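PDB 4XDN: MAU2 chromatid cohesion factor homolog from Saccharomyces cerevisiae, which forms a complex with SCC2 that is required for the association of cohesin with chromosomes, and so takes part in sister chromatid cohesion. Local coordinates for residues A[449-452]-A[453-457]; A[488-491]-A[492-495]; A[522-526]-A[527-531]; A[618-621]-A[622-625]. All blocks are in the same frame, centred on the assembly; numbering follows the deposited sequence.

Contact 1 (A[449-452]-A[453-457])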
loop_
_atom_site.group_PDB
_atom_site.type_symbol
_atom_site.label_atom_id
_atom_site.label_comp_id
_atom_site.label_asym_id
_atom_site.label_seq_id
_atom_site.Cartn_x
_atom_site.Cartn_y
_atom_site.Cartn_z
ATOM N N LYS A 449 5.455 -12.264 -6.512
ATOM C CA LYS A 449 5.406 -13.315 -7.520
ATOM C C LYS A 449 6.686 -13.339 -8.339
ATOM O O LYS A 449 7.215 -14.403 -8.655
ATOM C CB LYS A 449 4.206 -13.120 -8.452
ATOM C CG LYS A 449 2.868 -13.480 -7.841
ATOM C CD LYS A 449 1.760 -13.391 -8.878
ATOM C CE LYS A 449 0.446 -13.912 -8.331
ATOM N NZ LYS A 449 -0.603 -13.983 -9.384
ATOM N N MET A 450 7.183 -12.155 -8.675
ATOM C CA MET A 450 8.341 -12.040 -9.545
ATOM C C MET A 450 9.642 -12.364 -8.816
ATOM O O MET A 450 10.541 -12.974 -9.394
ATOM C CB MET A 450 8.405 -10.639 -10.144
ATOM C CG MET A 450 7.401 -10.425 -11.277
ATOM S SD MET A 450 7.755 -8.982 -12.294
ATOM C CE MET A 450 9.366 -9.442 -12.948
ATOM N N ILE A 451 9.745 -11.957 -7.555
ATOM C CA ILE A 451 10.876 -12.353 -6.726
ATOM C C ILE A 451 10.918 -13.874 -6.650
ATOM O O ILE A 451 11.985 -14.484 -6.754
ATOM C CB ILE A 451 10.790 -11.753 -5.302
ATOM C CG1 ILE A 451 10.996 -10.237 -5.357
ATOM C CG2 ILE A 451 11.838 -12.388 -4.372
ATOM C CD1 ILE A 451 10.722 -9.519 -4.050
ATOM N N SER A 452 9.747 -14.478 -6.476
ATOM C CA SER A 452 9.635 -15.928 -6.398
ATOM C C SER A 452 10.057 -16.584 -7.713
ATOM O O SER A 452 10.737 -17.608 -7.712
ATOM C CB SER A 452 8.202 -16.334 -6.043
ATOM O OG SER A 452 7.791 -15.748 -4.820
ATOM N N LEU A 453 9.659 -15.987 -8.832
ATOM C CA LEU A 453 9.966 -16.547 -10.143
ATOM C C LEU A 453 11.446 -16.405 -10.481
ATOM O O LEU A 453 12.027 -17.285 -11.114
ATOM C CB LEU A 453 9.120 -15.878 -11.230
ATOM C CG LEU A 453 7.648 -16.293 -11.308
ATOM C CD1 LEU A 453 6.893 -15.394 -12.280
ATOM C CD2 LEU A 453 7.511 -17.753 -11.721
ATOM N N LEU A 454 12.049 -15.298 -10.058
ATOM C CA LEU A 454 13.453 -15.038 -10.354
ATOM C C LEU A 454 14.365 -15.950 -9.540
ATOM O O LEU A 454 15.339 -16.495 -10.067
ATOM C CB LEU A 454 13.796 -13.571 -10.085
ATOM C CG LEU A 454 13.241 -12.553 -11.090
ATOM C CD1 LEU A 454 13.498 -11.138 -10.607
ATOM C CD2 LEU A 454 13.846 -12.753 -12.471
ATOM N N ASN A 455 14.054 -16.113 -8.257
ATOM C CA ASN A 455 14.781 -17.066 -7.426
ATOM C C ASN A 455 14.596 -18.474 -7.973
ATOM O O ASN A 455 15.536 -19.264 -8.003
ATOM C CB ASN A 455 14.314 -17.007 -5.972
ATOM C CG ASN A 455 14.841 -15.794 -5.234
ATOM O OD1 ASN A 455 15.964 -15.352 -5.461
ATOM N ND2 ASN A 455 14.027 -15.252 -4.336
ATOM N N CYS A 456 13.376 -18.774 -8.410
ATOM C CA CYS A 456 13.063 -20.083 -8.968
ATOM C C CYS A 456 13.855 -20.325 -10.249
ATOM O O CYS A 456 14.329 -21.433 -10.492
ATOM C CB CYS A 456 11.562 -20.204 -9.244
ATOM S SG CYS A 456 11.041 -21.835 -9.815
ATOM N N TYR A 457 13.996 -19.282 -11.062
ATOM C CA TYR A 457 14.764 -19.373 -12.297
ATOM C C TYR A 457 16.240 -19.603 -11.991
ATOM O O TYR A 457 16.899 -20.418 -12.636
ATOM C CB TYR A 457 14.592 -18.104 -13.137
ATOM C CG TYR A 457 15.398 -18.108 -14.417
ATOM C CD1 TYR A 457 16.704 -17.630 -14.443
ATOM C CD2 TYR A 457 14.855 -18.593 -15.600
ATOM C CE1 TYR A 457 17.443 -17.635 -15.611
ATOM C CE2 TYR A 457 15.586 -18.602 -16.772
ATOM C CZ TYR A 457 16.880 -18.122 -16.773
ATOM O OH TYR A 457 17.613 -18.131 -17.939
#
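I451 O takes the backbone N-H of N455 at 3.0 Å, the straightest of four consecutive i to i+4 bonds, with an angle of 170° at the hydrogen. Before it on the spiral, L453 N reaches K449 O at 2.9 Å and L454 N reaches M450 O at 2.8 Å; after it, C456 N reaches S452 O at 3.0 Å. Each carbonyl from K449 to S452 thus has an amide partner one turn on, the regular ladder of an alpha-helix, here helix 446-466, one of the many helices of this largely helical chain. Three polar side-chain atoms of this run, S452 OG, N455 OD1 and Y457 OH, have partners beyond it. The hydroxyl of S452 bonds back to the carbonyl of V448, within the helix itself. N455 lies alongside I451, its ND2 3.6 Å from I451 CG2; with CG anti to its own carbonyl carbon (chi1 -76°), the amide leans back along the preceding turn. OD1 of N455 is hydrogen-bonded to the backbone of the other protein chain in the assembly, while I451 and L454 pack on apolar side chains of that chain. The leucines bend back in a similar way, L454 CG coming within 3.2 Å of M450 O. M450 and L453 lie against helix 472-490; Y457 OH is hydrogen-bonded to S512 OG of helix 499-513.

Contact 2 (A[488-491]-A[492-495])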
loop_
_atom_site.group_PDB
_atom_site.type_symbol
_atom_site.label_atom_id
_atom_site.label_comp_id
_atom_site.label_asym_id
_atom_site.label_seq_id
_atom_site.Cartn_x
_atom_site.Cartn_y
_atom_site.Cartn_z
ATOM N N LYS A 488 6.412 -11.589 -18.735
ATOM C CA LYS A 488 5.012 -11.199 -18.837
ATOM C C LYS A 488 4.603 -10.272 -17.697
ATOM O O LYS A 488 3.991 -9.231 -17.927
ATOM C CB LYS A 488 4.118 -12.441 -18.853
ATOM C CG LYS A 488 2.641 -12.139 -19.063
ATOM C CD LYS A 488 1.940 -13.289 -19.771
ATOM C CE LYS A 488 0.483 -12.962 -20.067
ATOM N NZ LYS A 488 -0.345 -12.918 -18.829
ATOM N N LEU A 489 4.947 -10.649 -16.469
ATOM C CA LEU A 489 4.603 -9.845 -15.302
ATOM C C LEU A 489 5.389 -8.538 -15.285
ATOM O O LEU A 489 4.851 -7.490 -14.935
ATOM C CB LEU A 489 4.864 -10.629 -14.013
ATOM C CG LEU A 489 4.017 -11.887 -13.797
ATOM C CD1 LEU A 489 4.490 -12.639 -12.564
ATOM C CD2 LEU A 489 2.539 -11.540 -13.673
ATOM N N LEU A 490 6.660 -8.603 -15.666
ATOM C CA LEU A 490 7.518 -7.422 -15.659
ATOM C C LEU A 490 6.981 -6.349 -16.594
ATOM O O LEU A 490 7.092 -5.156 -16.316
ATOM C CB LEU A 490 8.946 -7.790 -16.070
ATOM C CG LEU A 490 10.010 -6.689 -15.956
ATOM C CD1 LEU A 490 10.045 -6.047 -14.572
ATOM C CD2 LEU A 490 11.379 -7.253 -16.306
ATOM N N GLN A 491 6.389 -6.787 -17.699
ATOM C CA GLN A 491 5.974 -5.882 -18.761
ATOM C C GLN A 491 4.716 -5.089 -18.397
ATOM O O GLN A 491 4.414 -4.082 -19.033
ATOM C CB GLN A 491 5.746 -6.678 -20.048
ATOM C CG GLN A 491 5.668 -5.831 -21.307
ATOM C CD GLN A 491 5.722 -6.665 -22.575
ATOM O OE1 GLN A 491 6.035 -7.855 -22.537
ATOM N NE2 GLN A 491 5.417 -6.042 -23.707
ATOM N N GLU A 492 3.998 -5.542 -17.373
ATOM C CA GLU A 492 2.773 -4.878 -16.931
ATOM C C GLU A 492 2.922 -4.253 -15.540
ATOM O O GLU A 492 1.927 -3.918 -14.896
ATOM C CB GLU A 492 1.603 -5.869 -16.945
ATOM C CG GLU A 492 1.818 -7.122 -16.108
ATOM C CD GLU A 492 0.754 -8.181 -16.351
ATOM O OE1 GLU A 492 0.202 -8.232 -17.471
ATOM O OE2 GLU A 492 0.470 -8.964 -15.419
ATOM N N THR A 493 4.166 -4.093 -15.092
ATOM C CA THR A 493 4.467 -3.413 -13.832
ATOM C C THR A 493 5.474 -2.290 -14.064
ATOM O O THR A 493 6.092 -2.217 -15.127
ATOM C CB THR A 493 5.036 -4.381 -12.774
ATOM O OG1 THR A 493 6.249 -4.973 -13.259
ATOM C CG2 THR A 493 4.030 -5.475 -12.451
ATOM N N ASP A 494 5.645 -1.423 -13.069
ATOM C CA ASP A 494 6.598 -0.321 -13.178
ATOM C C ASP A 494 8.026 -0.794 -12.907
ATOM O O ASP A 494 8.977 -0.029 -13.053
ATOM C CB ASP A 494 6.230 0.813 -12.214
ATOM C CG ASP A 494 6.436 0.437 -10.757
ATOM O OD1 ASP A 494 7.573 0.573 -10.255
ATOM O OD2 ASP A 494 5.459 0.011 -10.109
ATOM N N LEU A 495 8.172 -2.058 -12.516
ATOM C CA LEU A 495 9.484 -2.624 -12.223
ATOM C C LEU A 495 10.369 -2.671 -13.464
ATOM O O LEU A 495 11.594 -2.714 -13.358
ATOM C CB LEU A 495 9.338 -4.029 -11.639
ATOM C CG LEU A 495 8.689 -4.121 -10.257
ATOM C CD1 LEU A 495 8.448 -5.575 -9.882
ATOM C CD2 LEU A 495 9.549 -3.436 -9.209
HETATM O O HOH W 1 1.968 -9.023 -20.036
#
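T493 folds back onto L490 O, which receives both its hydroxyl, OG1 at 3.2 Å, and its backbone N-H, the latter in a weak bond of 3.3 Å. OG1 stands between the backbone N and the carbonyl carbon (chi1 60°), a rotamer that turns the hydroxyl back to the helix end, where it meets the carbonyl from above its plane and not on a lone pair. The same rotamer lays CG2 3.3 Å from L489 O. L490 to T493 make a type I beta turn, by which helix 472-490 gives way to the loop leading to helix 499-513. E492 N closes on L489 O at 3.2 Å, again from well above the carbonyl plane. The E492 side chain starts from the same kind of position (chi1 57°) and then runs extended, passing over the last helical carbonyls with CG 3.5 Å from K488 O. Its OE2 lies beside L489 CD2, and a water joins OE1 to K488 O, donating to both. L490 crosses L495 at about a right angle, CD1 meeting L495 CB at 3.6 Å. Around this pair, L490 also touches V505 and L495 touches W501, both on helix 499-513. The carbonyls of K488, L489 and L490 are therefore all met, by water, by an amide and by T493; a carboxylate so close to this carbonyl end is probably disfavoured by the helix dipole, which K488 NZ, nearby but not in contact, may partly offset.

Contact 3 (A[522-526]-A[527-531])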
loop_
_atom_site.group_PDB
_atom_site.type_symbol
_atom_site.label_atom_id
_atom_site.label_comp_id
_atom_site.label_asym_id
_atom_site.label_seq_id
_atom_site.Cartn_x
_atom_site.Cartn_y
_atom_site.Cartn_z
ATOM N N LEU A 522 21.893 -22.002 -21.961
ATOM C CA LEU A 522 20.681 -22.221 -22.741
ATOM C C LEU A 522 20.855 -21.700 -24.164
ATOM O O LEU A 522 21.675 -20.815 -24.402
ATOM C CB LEU A 522 19.485 -21.536 -22.082
ATOM C CG LEU A 522 19.091 -22.042 -20.693
ATOM C CD1 LEU A 522 18.169 -21.043 -20.015
ATOM C CD2 LEU A 522 18.426 -23.407 -20.786
ATOM N N PRO A 523 20.082 -22.250 -25.119
ATOM C CA PRO A 523 20.144 -21.764 -26.504
ATOM C C PRO A 523 19.638 -20.330 -26.652
ATOM O O PRO A 523 18.747 -19.910 -25.918
ATOM C CB PRO A 523 19.230 -22.734 -27.265
ATOM C CG PRO A 523 19.093 -23.925 -26.389
ATOM C CD PRO A 523 19.189 -23.414 -24.990
ATOM N N CYS A 524 20.202 -19.596 -27.606
ATOM C CA CYS A 524 19.775 -18.229 -27.880
ATOM C C CYS A 524 20.303 -17.762 -29.230
ATOM O O CYS A 524 21.370 -18.188 -29.671
ATOM C CB CYS A 524 20.252 -17.284 -26.777
ATOM S SG CYS A 524 22.044 -17.255 -26.551
ATOM N N SER A 525 19.549 -16.884 -29.883
ATOM C CA SER A 525 19.961 -16.325 -31.164
ATOM C C SER A 525 21.050 -15.278 -30.964
ATOM O O SER A 525 21.227 -14.756 -29.863
ATOM C CB SER A 525 18.766 -15.708 -31.891
ATOM O OG SER A 525 18.267 -14.585 -31.187
ATOM N N ASP A 526 21.779 -14.977 -32.032
ATOM C CA ASP A 526 22.836 -13.975 -31.979
ATOM C C ASP A 526 22.254 -12.591 -31.706
ATOM O O ASP A 526 22.930 -11.725 -31.150
ATOM C CB ASP A 526 23.632 -13.966 -33.286
ATOM C CG ASP A 526 24.323 -15.288 -33.558
ATOM O OD1 ASP A 526 24.711 -15.970 -32.585
ATOM O OD2 ASP A 526 24.479 -15.646 -34.746
ATOM N N LYS A 527 21.001 -12.390 -32.102
ATOM C CA LYS A 527 20.312 -11.128 -31.856
ATOM C C LYS A 527 20.038 -10.950 -30.367
ATOM O O LYS A 527 20.148 -9.846 -29.833
ATOM C CB LYS A 527 19.002 -11.066 -32.648
ATOM C CG LYS A 527 18.095 -9.902 -32.258
ATOM C CD LYS A 527 16.919 -9.738 -33.213
ATOM C CE LYS A 527 17.362 -9.214 -34.573
ATOM N NZ LYS A 527 16.209 -8.791 -35.415
ATOM N N GLN A 528 19.682 -12.045 -29.703
ATOM C CA GLN A 528 19.388 -12.021 -28.276
ATOM C C GLN A 528 20.638 -11.727 -27.458
ATOM O O GLN A 528 20.586 -10.989 -26.475
ATOM C CB GLN A 528 18.778 -13.352 -27.837
ATOM C CG GLN A 528 17.325 -13.528 -28.241
ATOM C CD GLN A 528 16.832 -14.947 -28.043
ATOM O OE1 GLN A 528 17.561 -15.810 -27.557
ATOM N NE2 GLN A 528 15.585 -15.199 -28.426
ATOM N N ARG A 529 21.759 -12.313 -27.862
ATOM C CA ARG A 529 23.024 -12.091 -27.174
ATOM C C ARG A 529 23.417 -10.619 -27.235
ATOM O O ARG A 529 23.710 -10.006 -26.209
ATOM C CB ARG A 529 24.127 -12.962 -27.782
ATOM C CG ARG A 529 24.001 -14.440 -27.444
ATOM C CD ARG A 529 25.151 -15.248 -28.023
ATOM N NE ARG A 529 24.783 -15.907 -29.277
ATOM C CZ ARG A 529 24.358 -17.165 -29.378
ATOM N NH1 ARG A 529 24.243 -17.934 -28.300
ATOM N NH2 ARG A 529 24.049 -17.661 -30.569
ATOM N N ALA A 530 23.407 -10.055 -28.438
ATOM C CA ALA A 530 23.748 -8.651 -28.633
ATOM C C ALA A 530 22.796 -7.745 -27.857
ATOM O O ALA A 530 23.204 -6.715 -27.318
ATOM C CB ALA A 530 23.718 -8.303 -30.111
ATOM N N GLU A 531 21.528 -8.137 -27.809
ATOM C CA GLU A 531 20.515 -7.383 -27.084
ATOM C C GLU A 531 20.885 -7.269 -25.608
ATOM O O GLU A 531 20.967 -6.170 -25.064
ATOM C CB GLU A 531 19.143 -8.048 -27.242
ATOM C CG GLU A 531 18.030 -7.446 -26.384
ATOM C CD GLU A 531 17.687 -6.023 -26.779
ATOM O OE1 GLU A 531 17.484 -5.770 -27.986
ATOM O OE2 GLU A 531 17.620 -5.154 -25.883
#
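R529 and D526 form a salt bridge, side by side and pointing the same way from the first turn of helix 526-543. R529 NH2 gives a short bond of 2.7 Å to D526 OD1, straight at 163° and close to the guanidinium plane; NE adds a weak one to the same oxygen. The carboxylate is approached on its anti side, its plane turned 46° from that of the guanidinium. R529 bends at CD (chi3 -99°), which brings the group back over the start of the helix, with the carbonyl oxygens of C524 and S525 over one face. A leucine in place of R529 would probably leave the D526 carboxylate without its positive mate and the two carbonyls without the flat group beneath them. Hydrogen bonds of the cap are the second kind. S525 is the N-cap and makes a capping box with Q528: Q528 N donates to S525 OG at 3.3 Å, and in return S525 N donates to Q528 OE1 at 3.2 Å, from above the amide plane. Backbone bonds then start the helix, R529 N to S525 O at 3.2 Å and A530 N to D526 O at 3.2 Å. Packing is slighter, Q528 OE1 lying 3.2 Å from C524 CB. The cap sits at the surface beside helix 499-513, where C524 and Q528 touch W509 and C524 also meets H513; just before it, L522 packs on V476 and C479 of helix 472-490.

Contact 4 (A[618-621]-A[622-625])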
loop_
_atom_site.group_PDB
_atom_site.type_symbol
_atom_site.label_atom_id
_atom_site.label_comp_id
_atom_site.label_asym_id
_atom_site.label_seq_id
_atom_site.Cartn_x
_atom_site.Cartn_y
_atom_site.Cartn_z
ATOM N N ALA A 618 48.983 -12.216 -14.993
ATOM C CA ALA A 618 49.813 -11.047 -14.723
ATOM C C ALA A 618 51.154 -11.427 -14.090
ATOM O O ALA A 618 52.027 -10.575 -13.921
ATOM C CB ALA A 618 49.061 -10.075 -13.819
ATOM N N MET A 619 51.313 -12.704 -13.746
ATOM C CA MET A 619 52.533 -13.208 -13.111
ATOM C C MET A 619 52.841 -12.467 -11.807
ATOM O O MET A 619 53.999 -12.179 -11.502
ATOM C CB MET A 619 53.722 -13.108 -14.073
ATOM C CG MET A 619 53.609 -14.028 -15.280
ATOM S SD MET A 619 55.059 -13.966 -16.348
ATOM C CE MET A 619 54.704 -15.307 -17.482
ATOM N N ARG A 620 51.796 -12.173 -11.039
ATOM C CA ARG A 620 51.942 -11.486 -9.758
ATOM C C ARG A 620 52.040 -12.503 -8.620
ATOM O O ARG A 620 51.028 -12.944 -8.079
ATOM C CB ARG A 620 50.771 -10.529 -9.533
ATOM C CG ARG A 620 50.613 -9.504 -10.645
ATOM C CD ARG A 620 49.350 -8.675 -10.492
ATOM N NE ARG A 620 49.433 -7.753 -9.358
ATOM C CZ ARG A 620 49.030 -6.483 -9.376
ATOM N NH1 ARG A 620 48.505 -5.946 -10.471
ATOM N NH2 ARG A 620 49.156 -5.742 -8.284
ATOM N N GLY A 621 53.270 -12.864 -8.268
ATOM C CA GLY A 621 53.529 -13.928 -7.311
ATOM C C GLY A 621 52.877 -13.761 -5.951
ATOM O O GLY A 621 52.255 -14.692 -5.439
ATOM N N LYS A 622 53.030 -12.584 -5.353
ATOM C CA LYS A 622 52.446 -12.316 -4.044
ATOM C C LYS A 622 50.929 -12.470 -4.075
ATOM O O LYS A 622 50.332 -13.023 -3.150
ATOM C CB LYS A 622 52.816 -10.908 -3.568
ATOM C CG LYS A 622 52.103 -10.474 -2.288
ATOM C CD LYS A 622 52.637 -9.147 -1.762
ATOM C CE LYS A 622 52.181 -7.973 -2.611
ATOM N NZ LYS A 622 50.710 -7.768 -2.533
ATOM N N ASP A 623 50.310 -11.989 -5.148
ATOM C CA ASP A 623 48.858 -12.007 -5.259
ATOM C C ASP A 623 48.327 -13.416 -5.522
ATOM O O ASP A 623 47.218 -13.749 -5.109
ATOM C CB ASP A 623 48.401 -11.052 -6.359
ATOM C CG ASP A 623 48.754 -9.609 -6.057
ATOM O OD1 ASP A 623 48.183 -9.048 -5.100
ATOM O OD2 ASP A 623 49.596 -9.033 -6.776
ATOM N N VAL A 624 49.117 -14.242 -6.200
ATOM C CA VAL A 624 48.751 -15.642 -6.394
ATOM C C VAL A 624 48.740 -16.369 -5.052
ATOM O O VAL A 624 47.836 -17.153 -4.766
ATOM C CB VAL A 624 49.720 -16.358 -7.361
ATOM C CG1 VAL A 624 49.528 -17.875 -7.316
ATOM C CG2 VAL A 624 49.525 -15.844 -8.779
ATOM N N ALA A 625 49.756 -16.105 -4.238
ATOM C CA ALA A 625 49.888 -16.751 -2.940
ATOM C C ALA A 625 48.704 -16.414 -2.036
ATOM O O ALA A 625 48.077 -17.303 -1.462
ATOM C CB ALA A 625 51.193 -16.341 -2.280
#
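D623 OD2 receives R620 NE at 2.9 Å, the shortest polar bond here and the core of a salt bridge. The donor comes from above the carboxylate plane, 46° out of it, and the two flat groups are turned 67° against each other. D623 OD2 also lies 3.3 Å from R620 CB. R620 bends at CD (chi3 70°), turning NE back to the aspartate. K622 NZ adds a long salt bridge, 3.8 Å to D623 OD1, so the aspartate has a positive group near each oxygen, the lysine only at long range, in a small network that would probably favour its charged form. R620 is the N-cap residue of helix 621-638, and its carbonyl accepts V624 N at 3.0 Å, nearly along the C=O axis; A625 N follows to G621 O at 3.1 Å. V624 turns CG2 onto the same R620 oxygen, 3.3 Å away. The R620 guanidinium also makes a cation-pi contact with Y584, so a serine at R620 would probably leave the D623 carboxylate with its long lysine partner alone among these residues and Y584 without the charge on its ring. M619 leaves helix 601-618 with positive phi in a Schellman motif, one residue before the N-cap of the next helix. Beyond the turn helix 621-638 packs back on helix 601-618, D623 touching C615 and V624 touching L612 and C615, while Y584 belongs to helix 580-593.

How the contacts relate
From the N terminus the four contacts come strictly in series: each closes within its own short run before the next opens, and none nests or crosses. Contact 1 spans part of helix 446-466. Contact 2 turns the chain out of the following helix, 472-490, and packs directly on contact 1, M450 CE lying 3.6 Å from L490 CB. Contact 3 starts helix 526-543 and meets contact 1 through Y457 OH and L522 CD1, 3.6 Å apart, although it stays about 12 Å, at nearest atoms, from contact 2. Contact 4 joins helices 601-618 and 621-638 far off, its centre about 40 Å from that of contact 1.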